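Local coordinates for protein transcription termination factor NusA (Planctomyces limnophilus, PDB 4MTN) that probably binds the RNA polymerase core enzyme and nascent RNA and takes part in both transcription termination and antitermination, at residues A[180-185]-A[234-239]; A[143-148]-A[171-176]; A[58-61]-A[66-69]; A[35-40]-A[77-82]. All coordinates share one frame; numbering follows the deposited sequence.

Interaction 1 of 4, residues A[180-185]-A[234-239]. With SO4 (sulfate ion), chain C.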
loop_
_atom_site.group_PDB
_atom_site.type_symbol
_atom_site.label_atom_id
_atom_site.label_comp_id
_atom_site.label_asym_id
_atom_site.label_seq_id
_atom_site.Cartn_x
_atom_site.Cartn_y
_atom_site.Cartn_z
ATOM N N ARG A 180 -8.447 8.723 -2.000
ATOM C CA ARG A 180 -9.568 8.518 -1.089
ATOM C C ARG A 180 -9.734 9.699 -0.138
ATOM O O ARG A 180 -10.849 10.153 0.109
ATOM C CB ARG A 180 -9.376 7.222 -0.297
ATOM C CG ARG A 180 -10.522 6.884 0.636
ATOM C CD ARG A 180 -10.231 5.624 1.437
ATOM N NE ARG A 180 -10.294 4.414 0.621
ATOM C CZ ARG A 180 -11.371 3.641 0.517
ATOM N NH1 ARG A 180 -12.479 3.953 1.177
ATOM N NH2 ARG A 180 -11.342 2.557 -0.247
ATOM N N ARG A 181 -8.618 10.199 0.383
ATOM C CA ARG A 181 -8.643 11.343 1.289
ATOM C C ARG A 181 -9.098 12.610 0.572
ATOM O O ARG A 181 -9.949 13.343 1.073
ATOM C CB ARG A 181 -7.263 11.572 1.909
ATOM C CG ARG A 181 -6.749 10.446 2.794
ATOM C CD ARG A 181 -7.506 10.353 4.108
ATOM N NE ARG A 181 -8.658 9.463 4.022
ATOM C CZ ARG A 181 -8.598 8.145 4.185
ATOM N NH1 ARG A 181 -7.437 7.558 4.439
ATOM N NH2 ARG A 181 -9.700 7.413 4.094
ATOM N N LEU A 182 -8.518 12.860 -0.598
ATOM C CA LEU A 182 -8.825 14.058 -1.372
ATOM C C LEU A 182 -10.293 14.113 -1.779
ATOM O O LEU A 182 -10.896 15.187 -1.814
ATOM C CB LEU A 182 -7.936 14.130 -2.614
ATOM C CG LEU A 182 -6.462 14.448 -2.360
ATOM C CD1 LEU A 182 -5.659 14.312 -3.642
ATOM C CD2 LEU A 182 -6.312 15.843 -1.773
ATOM N N LEU A 183 -10.864 12.953 -2.084
ATOM C CA LEU A 183 -12.278 12.870 -2.428
ATOM C C LEU A 183 -13.145 13.200 -1.219
ATOM O O LEU A 183 -14.186 13.847 -1.348
ATOM C CB LEU A 183 -12.622 11.481 -2.969
ATOM C CG LEU A 183 -12.164 11.216 -4.407
ATOM C CD1 LEU A 183 -12.339 9.752 -4.780
ATOM C CD2 LEU A 183 -12.923 12.109 -5.374
ATOM N N GLU A 184 -12.705 12.758 -0.045
ATOM C CA GLU A 184 -13.421 13.033 1.195
ATOM C C GLU A 184 -13.436 14.527 1.498
ATOM O O GLU A 184 -14.408 15.050 2.036
ATOM C CB GLU A 184 -12.794 12.265 2.361
ATOM C CG GLU A 184 -13.016 10.760 2.310
ATOM C CD GLU A 184 -12.162 10.004 3.311
ATOM O OE1 GLU A 184 -11.379 10.650 4.039
ATOM O OE2 GLU A 184 -12.271 8.761 3.368
ATOM N N LEU A 185 -12.356 15.214 1.140
ATOM C CA LEU A 185 -12.254 16.650 1.370
ATOM C C LEU A 185 -13.096 17.449 0.378
ATOM O O LEU A 185 -13.781 18.398 0.755
ATOM C CB LEU A 185 -10.796 17.107 1.289
ATOM C CG LEU A 185 -9.865 16.713 2.436
ATOM C CD1 LEU A 185 -8.460 17.230 2.175
ATOM C CD2 LEU A 185 -10.396 17.236 3.762
ATOM N N ARG A 234 -12.906 16.653 -10.785
ATOM C CA ARG A 234 -11.784 17.138 -11.581
ATOM C C ARG A 234 -10.792 17.927 -10.731
ATOM O O ARG A 234 -9.596 17.932 -11.013
ATOM C CB ARG A 234 -12.276 18.001 -12.744
ATOM C CG ARG A 234 -12.905 17.215 -13.882
ATOM C CD ARG A 234 -13.074 18.087 -15.114
ATOM N NE ARG A 234 -13.591 19.407 -14.768
ATOM C CZ ARG A 234 -14.882 19.689 -14.624
ATOM N NH1 ARG A 234 -15.794 18.742 -14.799
ATOM N NH2 ARG A 234 -15.259 20.919 -14.302
ATOM N N ASN A 235 -11.296 18.596 -9.696
ATOM C CA ASN A 235 -10.437 19.330 -8.771
ATOM C C ASN A 235 -9.430 18.405 -8.099
ATOM O O ASN A 235 -8.259 18.750 -7.945
ATOM C CB ASN A 235 -11.271 20.052 -7.709
ATOM C CG ASN A 235 -11.940 21.305 -8.242
ATOM O OD1 ASN A 235 -11.481 21.901 -9.217
ATOM N ND2 ASN A 235 -13.028 21.715 -7.599
ATOM N N VAL A 236 -9.898 17.224 -7.706
ATOM C CA VAL A 236 -9.031 16.205 -7.131
ATOM C C VAL A 236 -8.024 15.738 -8.177
ATOM O O VAL A 236 -6.845 15.541 -7.878
ATOM C CB VAL A 236 -9.844 15.003 -6.605
ATOM C CG1 VAL A 236 -8.923 13.885 -6.143
ATOM C CG2 VAL A 236 -10.765 15.438 -5.476
ATOM N N GLY A 237 -8.497 15.583 -9.410
ATOM C CA GLY A 237 -7.656 15.137 -10.505
ATOM C C GLY A 237 -6.550 16.115 -10.853
ATOM O O GLY A 237 -5.448 15.708 -11.219
ATOM N N GLU A 238 -6.842 17.408 -10.740
ATOM C CA GLU A 238 -5.854 18.438 -11.041
ATOM C C GLU A 238 -4.809 18.529 -9.937
ATOM O O GLU A 238 -3.666 18.911 -10.183
ATOM C CB GLU A 238 -6.531 19.796 -11.241
ATOM C CG GLU A 238 -7.449 19.855 -12.452
ATOM C CD GLU A 238 -6.745 19.475 -13.742
ATOM O OE1 GLU A 238 -5.554 19.821 -13.901
ATOM O OE2 GLU A 238 -7.383 18.826 -14.598
ATOM N N GLU A 239 -5.208 18.173 -8.721
ATOM C CA GLU A 239 -4.281 18.124 -7.597
ATOM C C GLU A 239 -3.319 16.954 -7.765
ATOM O O GLU A 239 -2.230 16.943 -7.193
ATOM C CB GLU A 239 -5.040 18.009 -6.273
ATOM C CG GLU A 239 -5.830 19.254 -5.900
ATOM C CD GLU A 239 -6.809 19.009 -4.767
ATOM O OE1 GLU A 239 -6.995 17.836 -4.382
ATOM O OE2 GLU A 239 -7.395 19.990 -4.260
HETATM S S SO4 C . -15.491 24.244 -13.906
HETATM O O1 SO4 C . -16.028 23.196 -14.770
HETATM O O2 SO4 C . -14.240 23.788 -13.309
HETATM O O3 SO4 C . -15.245 25.446 -14.695
HETATM O O4 SO4 C . -16.455 24.546 -12.852
#
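With chi1 at 174°, Val236 points CG1 away from its own N, and Leu182 carries CG beside its N, opposite the carbonyl carbon (chi1 -71°). These settings bring Leu182 CB within 3.7 Å of Val236 CG1. The second branch, CG2 of Val236, reaches Leu183 CD2 at 4.0 Å, the two side chains meeting at about a right angle. Val236 therefore straddles consecutive leucines with its two methyl groups. Further along, the extended chain of Glu239 lays its carboxylate beside the leucine branches, with OE1 3.4 Å from Leu182 CD2. Glu239 is poorly ordered, so this edge is less certain. The contact between the segments is apolar packing, with no polar bond between them.

The polar groups work off to the sides. Arg181 grips Glu184 side-on within its own helix: NE meets OE1 and NH2 meets OE2, each at 3.0 Å. Its NH1 also bonds to Gly110 O. A sulfate, probably from the crystallisation liquor, sits at the guanidinium edge of Arg234; its weak bond to NH2 is doubtful, since another sulfate oxygen is implausibly close.

Segments 180-185 and 234-239 of helices 176-186 and 231-239 cross obliquely, their N-to-C directions 138° apart and their axes 9.7 Å apart at closest. The second belongs to a NusA-like KH domain. The first also packs on the S1 sheet: Leu182 touches Ile112 of strand 112-120 and Arg154 of strand 152-162.

Interaction 2 of 4, residues A[143-148]-A[171-176]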
loop_
_atom_site.group_PDB
_atom_site.type_symbol
_atom_site.label_atom_id
_atom_site.label_comp_id
_atom_site.label_asym_id
_atom_site.label_seq_id
_atom_site.Cartn_x
_atom_site.Cartn_y
_atom_site.Cartn_z
ATOM N N PRO A 143 4.611 10.508 -11.108
ATOM C CA PRO A 143 5.586 10.714 -12.188
ATOM C C PRO A 143 5.552 12.105 -12.822
ATOM O O PRO A 143 4.479 12.629 -13.126
ATOM C CB PRO A 143 5.185 9.654 -13.218
ATOM C CG PRO A 143 4.558 8.577 -12.413
ATOM C CD PRO A 143 3.824 9.277 -11.307
ATOM N N GLY A 144 6.732 12.691 -13.011
ATOM C CA GLY A 144 6.867 13.947 -13.727
ATOM C C GLY A 144 6.523 15.197 -12.941
ATOM O O GLY A 144 6.611 16.306 -13.470
ATOM N N GLU A 145 6.136 15.032 -11.680
ATOM C CA GLU A 145 5.747 16.176 -10.859
ATOM C C GLU A 145 6.949 17.001 -10.415
ATOM O O GLU A 145 8.042 16.472 -10.210
ATOM C CB GLU A 145 4.955 15.716 -9.635
ATOM C CG GLU A 145 3.479 15.485 -9.908
ATOM C CD GLU A 145 2.662 15.400 -8.635
ATOM O OE1 GLU A 145 3.264 15.236 -7.552
ATOM O OE2 GLU A 145 1.419 15.502 -8.715
ATOM N N SER A 146 6.732 18.304 -10.267
ATOM C CA SER A 146 7.784 19.223 -9.851
ATOM C C SER A 146 7.585 19.686 -8.413
ATOM O O SER A 146 6.560 20.275 -8.075
ATOM C CB SER A 146 7.834 20.435 -10.783
ATOM O OG SER A 146 8.756 21.402 -10.310
ATOM N N HIS A 147 8.573 19.411 -7.568
ATOM C CA HIS A 147 8.538 19.862 -6.185
ATOM C C HIS A 147 9.865 20.517 -5.817
ATOM O O HIS A 147 10.911 19.868 -5.811
ATOM C CB HIS A 147 8.228 18.695 -5.246
ATOM C CG HIS A 147 6.936 18.004 -5.556
ATOM N ND1 HIS A 147 5.708 18.562 -5.275
ATOM C CD2 HIS A 147 6.682 16.801 -6.125
ATOM C CE1 HIS A 147 4.751 17.734 -5.656
ATOM N NE2 HIS A 147 5.316 16.658 -6.175
ATOM N N ARG A 148 9.806 21.806 -5.501
ATOM C CA ARG A 148 11.005 22.605 -5.283
ATOM C C ARG A 148 11.092 23.048 -3.827
ATOM O O ARG A 148 10.070 23.125 -3.146
ATOM C CB ARG A 148 11.005 23.818 -6.218
ATOM C CG ARG A 148 10.613 23.490 -7.651
ATOM C CD ARG A 148 10.690 24.714 -8.548
ATOM N NE ARG A 148 12.067 25.149 -8.764
ATOM C CZ ARG A 148 12.853 24.687 -9.731
ATOM N NH1 ARG A 148 12.400 23.769 -10.575
ATOM N NH2 ARG A 148 14.094 25.139 -9.853
ATOM N N LEU A 171 6.226 9.142 3.190
ATOM C CA LEU A 171 4.970 9.601 2.611
ATOM C C LEU A 171 4.705 8.957 1.254
ATOM O O LEU A 171 5.569 8.274 0.702
ATOM C CB LEU A 171 4.987 11.123 2.466
ATOM C CG LEU A 171 5.530 11.911 3.660
ATOM C CD1 LEU A 171 5.734 13.370 3.285
ATOM C CD2 LEU A 171 4.600 11.785 4.858
ATOM N N SER A 172 3.509 9.179 0.718
ATOM C CA SER A 172 3.188 8.772 -0.645
ATOM C C SER A 172 2.169 9.710 -1.283
ATOM O O SER A 172 1.161 10.040 -0.661
ATOM C CB SER A 172 2.657 7.337 -0.660
ATOM O OG SER A 172 2.384 6.907 -1.982
ATOM N N ARG A 173 2.421 10.148 -2.513
ATOM C CA ARG A 173 1.357 10.758 -3.303
ATOM C C ARG A 173 0.792 9.756 -4.307
ATOM O O ARG A 173 -0.195 10.033 -4.987
ATOM C CB ARG A 173 1.859 12.006 -4.028
ATOM C CG ARG A 173 2.775 12.886 -3.194
ATOM C CD ARG A 173 2.374 14.348 -3.292
ATOM N NE ARG A 173 1.957 14.725 -4.639
ATOM C CZ ARG A 173 1.142 15.741 -4.906
ATOM N NH1 ARG A 173 0.651 16.475 -3.916
ATOM N NH2 ARG A 173 0.810 16.020 -6.159
ATOM N N ALA A 174 1.426 8.589 -4.389
ATOM C CA ALA A 174 1.049 7.571 -5.364
ATOM C C ALA A 174 0.089 6.526 -4.802
ATOM O O ALA A 174 -0.450 5.706 -5.547
ATOM C CB ALA A 174 2.294 6.891 -5.910
ATOM N N HIS A 175 -0.119 6.553 -3.490
ATOM C CA HIS A 175 -0.956 5.552 -2.836
ATOM C C HIS A 175 -2.432 5.832 -3.096
ATOM O O HIS A 175 -2.843 6.991 -3.153
ATOM C CB HIS A 175 -0.679 5.523 -1.330
ATOM C CG HIS A 175 -1.115 4.256 -0.658
ATOM N ND1 HIS A 175 -2.413 4.041 -0.248
ATOM C CD2 HIS A 175 -0.425 3.140 -0.330
ATOM C CE1 HIS A 175 -2.504 2.844 0.305
ATOM N NE2 HIS A 175 -1.313 2.276 0.269
ATOM N N PRO A 176 -3.232 4.767 -3.270
ATOM C CA PRO A 176 -4.683 4.896 -3.440
ATOM C C PRO A 176 -5.332 5.723 -2.333
ATOM O O PRO A 176 -6.263 6.477 -2.605
ATOM C CB PRO A 176 -5.168 3.447 -3.390
ATOM C CG PRO A 176 -4.021 2.664 -3.914
ATOM C CD PRO A 176 -2.781 3.373 -3.441
#
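Glu145 OE1 is held from two directions. His147 NE2 donates to it at 2.9 Å, and Arg173 NE donates from across the contact in a weaker, bent bond of 3.2 Å (123°). This cluster lies in the S1 RNA-binding domain, a member of the OB-fold clan, where the loop between strands 133-137 and 152-162 meets the end of strand 167-172.

The other carboxylate oxygen makes the shorter bond. Arg173 NH2 reaches Glu145 OE2 at 2.7 Å, approaching on the syn side, and the acceptor lies close to the guanidinium plane. Together the two bonds form a salt bridge. The two flat groups do not lie in one plane; they are turned 49° against each other.

His147 has a second role. Its CE1 sits 4.1 Å above the guanidinium plane of Arg173, over the centre, with the ring steeply inclined. Glu145 OE1 meets the imidazole at its edge, so the histidine both bonds to the acid and covers one face of the arginine. The close arginine would tend to keep Glu145 ionised.

The bent chain of Arg173, folded at chi2 and chi3, carries the guanidinium to the loop. Its NH1 bonds to Arg154 O in strand 152-162, which helps to fix the rotation of the group. Its side chain also touches Leu136, Ile142 and Ala155. Where the strand gives way to the turn, Ala174 N makes a weak hydrogen bond of 3.1 Å to Ser172 OG.

Interaction 3 of 4, residues A[58-61]-A[66-69]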
loop_
_atom_site.group_PDB
_atom_site.type_symbol
_atom_site.label_atom_id
_atom_site.label_comp_id
_atom_site.label_asym_id
_atom_site.label_seq_id
_atom_site.Cartn_x
_atom_site.Cartn_y
_atom_site.Cartn_z
ATOM N N GLN A 58 13.291 18.287 41.289
ATOM C CA GLN A 58 14.014 17.328 42.121
ATOM C C GLN A 58 13.771 15.887 41.671
ATOM O O GLN A 58 12.632 15.419 41.648
ATOM C CB GLN A 58 13.629 17.499 43.594
ATOM C CG GLN A 58 12.133 17.579 43.853
ATOM C CD GLN A 58 11.807 17.885 45.302
ATOM O OE1 GLN A 58 12.701 18.128 46.113
ATOM N NE2 GLN A 58 10.521 17.875 45.634
ATOM N N PRO A 59 14.852 15.183 41.300
ATOM C CA PRO A 59 14.800 13.790 40.839
ATOM C C PRO A 59 14.400 12.806 41.938
ATOM O O PRO A 59 14.929 12.865 43.047
ATOM C CB PRO A 59 16.236 13.518 40.371
ATOM C CG PRO A 59 16.849 14.870 40.174
ATOM C CD PRO A 59 16.213 15.734 41.212
HETATM N N MSE A 60 13.476 11.906 41.616
HETATM C CA MSE A 60 13.050 10.863 42.543
HETATM C C MSE A 60 13.517 9.505 42.033
HETATM O O MSE A 60 13.004 9.003 41.034
HETATM C CB MSE A 60 11.528 10.879 42.704
HETATM C CG MSE A 60 10.993 10.008 43.828
HETATM SE SE MSE A 60 11.047 10.907 45.555
HETATM C CE MSE A 60 9.941 9.668 46.579
ATOM N N VAL A 61 14.485 8.909 42.721
ATOM C CA VAL A 61 15.063 7.646 42.272
ATOM C C VAL A 61 14.813 6.521 43.272
ATOM O O VAL A 61 15.267 6.581 44.415
ATOM C CB VAL A 61 16.580 7.776 42.035
ATOM C CG1 VAL A 61 17.144 6.474 41.490
ATOM C CG2 VAL A 61 16.870 8.926 41.082
ATOM N N ARG A 66 12.305 1.347 47.017
ATOM C CA ARG A 66 12.960 2.032 48.125
ATOM C C ARG A 66 13.800 3.209 47.638
ATOM O O ARG A 66 14.456 3.127 46.600
ATOM C CB ARG A 66 13.835 1.051 48.911
ATOM C CG ARG A 66 14.504 1.652 50.136
ATOM C CD ARG A 66 15.457 0.663 50.787
ATOM N NE ARG A 66 16.165 1.253 51.919
ATOM C CZ ARG A 66 17.288 1.956 51.813
ATOM N NH1 ARG A 66 17.833 2.161 50.621
ATOM N NH2 ARG A 66 17.864 2.457 52.898
ATOM N N GLU A 67 13.776 4.300 48.396
ATOM C CA GLU A 67 14.562 5.484 48.071
ATOM C C GLU A 67 16.056 5.219 48.212
ATOM O O GLU A 67 16.469 4.280 48.892
ATOM C CB GLU A 67 14.157 6.657 48.967
ATOM C CG GLU A 67 12.882 7.364 48.544
ATOM C CD GLU A 67 13.076 8.226 47.311
ATOM O OE1 GLU A 67 13.153 9.463 47.461
ATOM O OE2 GLU A 67 13.144 7.672 46.195
ATOM N N ILE A 68 16.862 6.051 47.561
ATOM C CA ILE A 68 18.313 5.925 47.638
ATOM C C ILE A 68 18.906 7.092 48.423
ATOM O O ILE A 68 18.327 8.179 48.467
ATOM C CB ILE A 68 18.958 5.861 46.236
ATOM C CG1 ILE A 68 18.792 7.190 45.499
ATOM C CG2 ILE A 68 18.359 4.722 45.426
ATOM C CD1 ILE A 68 19.556 7.259 44.193
ATOM N N ASP A 69 20.049 6.849 49.059
ATOM C CA ASP A 69 20.710 7.857 49.884
ATOM C C ASP A 69 21.036 9.120 49.097
ATOM O O ASP A 69 21.330 9.060 47.904
ATOM C CB ASP A 69 21.991 7.287 50.498
ATOM C CG ASP A 69 21.715 6.286 51.602
ATOM O OD1 ASP A 69 20.685 6.431 52.294
ATOM O OD2 ASP A 69 22.529 5.356 51.780
#
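The carboxylate of Glu67 is the flat group of this contact, and Met60, a selenomethionine, covers one face of it. The Met60 methyl CE lies 3.5 Å from Glu67 CD, almost straight above the carboxylate plane. SE stands nearer the OE1 end, 3.2 Å from Glu67 OE1. On the other side of the plane, beyond OE2, comes the carbonyl oxygen of Val61. Both of those oxygens are acceptors, so the approach is not a hydrogen bond. The Met60 and Glu67 side chains cross at about a right angle. Both chains bend at chi2, and Glu67 chi2 of -74° curls its carboxylate back over strand 59-63.

The two segments belong to a short beta hairpin, strands 59-63 and 66-67, in the NusA N-terminal domain. Its second strand is only weakly bonded.

On the inner side the packing is apolar. Ile68 CD1 touches Val61 CG1 at 3.7 Å and Val61 CB at the same distance. CG1 of Ile68 is wedged between the backbone N and the carbonyl carbon (chi1 67°). Leu73 of helix 70-78 touches both Val61 and Ile68. Ile34 of helix 23-42 lies against Val61, and Phe42 of the same helix against Ile68.

Interaction 4 of 4, residues A[35-40]-A[77-82]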
loop_
_atom_site.group_PDB
_atom_site.type_symbol
_atom_site.label_atom_id
_atom_site.label_comp_id
_atom_site.label_asym_id
_atom_site.label_seq_id
_atom_site.Cartn_x
_atom_site.Cartn_y
_atom_site.Cartn_z
ATOM N N LEU A 35 18.328 7.291 34.898
ATOM C CA LEU A 35 18.011 5.874 35.031
ATOM C C LEU A 35 19.171 4.994 34.576
ATOM O O LEU A 35 19.526 4.026 35.249
ATOM C CB LEU A 35 16.749 5.538 34.232
ATOM C CG LEU A 35 16.249 4.094 34.279
ATOM C CD1 LEU A 35 16.156 3.602 35.713
ATOM C CD2 LEU A 35 14.900 3.988 33.586
ATOM N N SER A 36 19.759 5.337 33.433
ATOM C CA SER A 36 20.901 4.597 32.909
ATOM C C SER A 36 22.099 4.720 33.844
ATOM O O SER A 36 22.858 3.768 34.025
ATOM C CB SER A 36 21.270 5.092 31.510
ATOM O OG SER A 36 20.250 4.781 30.576
ATOM N N ALA A 37 22.258 5.898 34.438
ATOM C CA ALA A 37 23.331 6.136 35.395
ATOM C C ALA A 37 23.092 5.343 36.675
ATOM O O ALA A 37 24.034 4.917 37.340
ATOM C CB ALA A 37 23.449 7.619 35.703
ATOM N N ALA A 38 21.820 5.147 37.010
ATOM C CA ALA A 38 21.448 4.382 38.192
ATOM C C ALA A 38 21.598 2.885 37.939
ATOM O O ALA A 38 21.951 2.130 38.845
ATOM C CB ALA A 38 20.024 4.712 38.612
ATOM N N ARG A 39 21.327 2.464 36.706
ATOM C CA ARG A 39 21.463 1.061 36.327
ATOM C C ARG A 39 22.913 0.601 36.415
ATOM O O ARG A 39 23.195 -0.506 36.872
ATOM C CB ARG A 39 20.937 0.824 34.910
ATOM C CG ARG A 39 19.426 0.752 34.791
ATOM C CD ARG A 39 19.028 0.123 33.463
ATOM N NE ARG A 39 17.589 0.184 33.221
ATOM C CZ ARG A 39 17.004 1.063 32.412
ATOM N NH1 ARG A 39 17.734 1.960 31.761
ATOM N NH2 ARG A 39 15.688 1.042 32.250
ATOM N N LYS A 40 23.830 1.455 35.971
ATOM C CA LYS A 40 25.245 1.110 35.959
ATOM C C LYS A 40 25.806 1.031 37.374
ATOM O O LYS A 40 26.631 0.168 37.676
ATOM C CB LYS A 40 26.038 2.127 35.132
ATOM C CG LYS A 40 27.436 1.660 34.759
ATOM C CD LYS A 40 28.184 2.716 33.959
ATOM C CE LYS A 40 28.494 3.936 34.809
ATOM N NZ LYS A 40 29.317 4.933 34.067
ATOM N N LEU A 77 23.684 12.381 39.954
ATOM C CA LEU A 77 23.293 13.647 39.342
ATOM C C LEU A 77 24.500 14.428 38.826
ATOM O O LEU A 77 24.394 15.185 37.860
ATOM C CB LEU A 77 22.507 14.501 40.338
ATOM C CG LEU A 77 21.201 13.902 40.865
ATOM C CD1 LEU A 77 20.507 14.868 41.814
ATOM C CD2 LEU A 77 20.283 13.516 39.717
ATOM N N GLY A 78 25.645 14.241 39.475
ATOM C CA GLY A 78 26.862 14.923 39.076
ATOM C C GLY A 78 27.616 14.171 37.997
ATOM O O GLY A 78 28.545 14.703 37.389
ATOM N N ARG A 79 27.212 12.927 37.759
ATOM C CA ARG A 79 27.853 12.085 36.754
ATOM C C ARG A 79 27.137 12.222 35.413
ATOM O O ARG A 79 27.540 11.630 34.413
ATOM C CB ARG A 79 27.863 10.624 37.213
ATOM C CG ARG A 79 28.928 9.758 36.560
ATOM C CD ARG A 79 29.019 8.400 37.240
ATOM N NE ARG A 79 27.762 7.661 37.164
ATOM C CZ ARG A 79 27.563 6.464 37.708
ATOM N NH1 ARG A 79 28.540 5.865 38.375
ATOM N NH2 ARG A 79 26.386 5.866 37.587
ATOM N N ILE A 80 26.074 13.019 35.406
ATOM C CA ILE A 80 25.260 13.223 34.215
ATOM C C ILE A 80 25.336 14.673 33.754
ATOM O O ILE A 80 25.797 14.961 32.649
ATOM C CB ILE A 80 23.790 12.844 34.462
ATOM N N SER A 81 24.868 15.575 34.613
ATOM C CA SER A 81 24.840 17.009 34.328
ATOM C C SER A 81 26.206 17.554 33.918
ATOM O O SER A 81 26.296 18.497 33.131
ATOM C CB SER A 81 24.324 17.776 35.548
ATOM N N ALA A 82 27.266 16.959 34.454
ATOM C CA ALA A 82 28.621 17.347 34.089
ATOM C C ALA A 82 28.937 16.907 32.663
ATOM O O ALA A 82 28.489 15.850 32.217
ATOM C CB ALA A 82 29.621 16.758 35.063
#
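Ala37 and Lys40 meet the Arg79 guanidinium in the closer part of this contact. Over one face of the guanidinium lies Lys40 CE, 3.8 Å above the plane and offset toward its rim. The Ala37 methyl lies beside one terminal nitrogen, with CB 3.9 Å from Arg79 NH2. The guanidinium edge also comes up to the backbone of helix 23-42 at Ala37 O. That approach of NH2 is doubtful: it is too short, its angle is poor, and no hydrogen bond can be assigned.

The contact belongs to the NusA N-terminal domain, where Arg79, just past helix 70-78, reaches over to helix 23-42. Deeper in, Ala37 and Ala38 both touch Ile76, and Leu77 rests on Ile34.

The outer side is looser. Arg79 and Lys40 are both exposed, and the two chains cross without bonding. A chi1 of -158° and a bend at chi3 carry the Arg79 guanidinium to the helix, where the arginine also touches His41. Lys40 NZ stands 4.4 Å from Arg79 NE. These are two like charges, probably mildly unfavourable, though both side chains are exposed and solvent would screen them.

The four contacts fall into two groups. Interactions 3 and 4 share the N-terminal domain, their centres 13 Å apart. Interaction 3 is nested in the loop that interaction 4 closes, and Pro59 packs on Leu77 between them. Interactions 2 and 1 follow along the chain, with centres 14 Å apart. Strand 167-172 of the S1 sheet leads through a short turn into helix 176-186, and Glu239 O accepts a weak hydrogen bond from Arg173 NH2. That links the S1 and KH parts. The centres of interactions 2 and 4 are about 46 Å apart, and no atoms touch between the two groups. The chain is thus elongated, with its N-terminal domain well away from the RNA-binding modules.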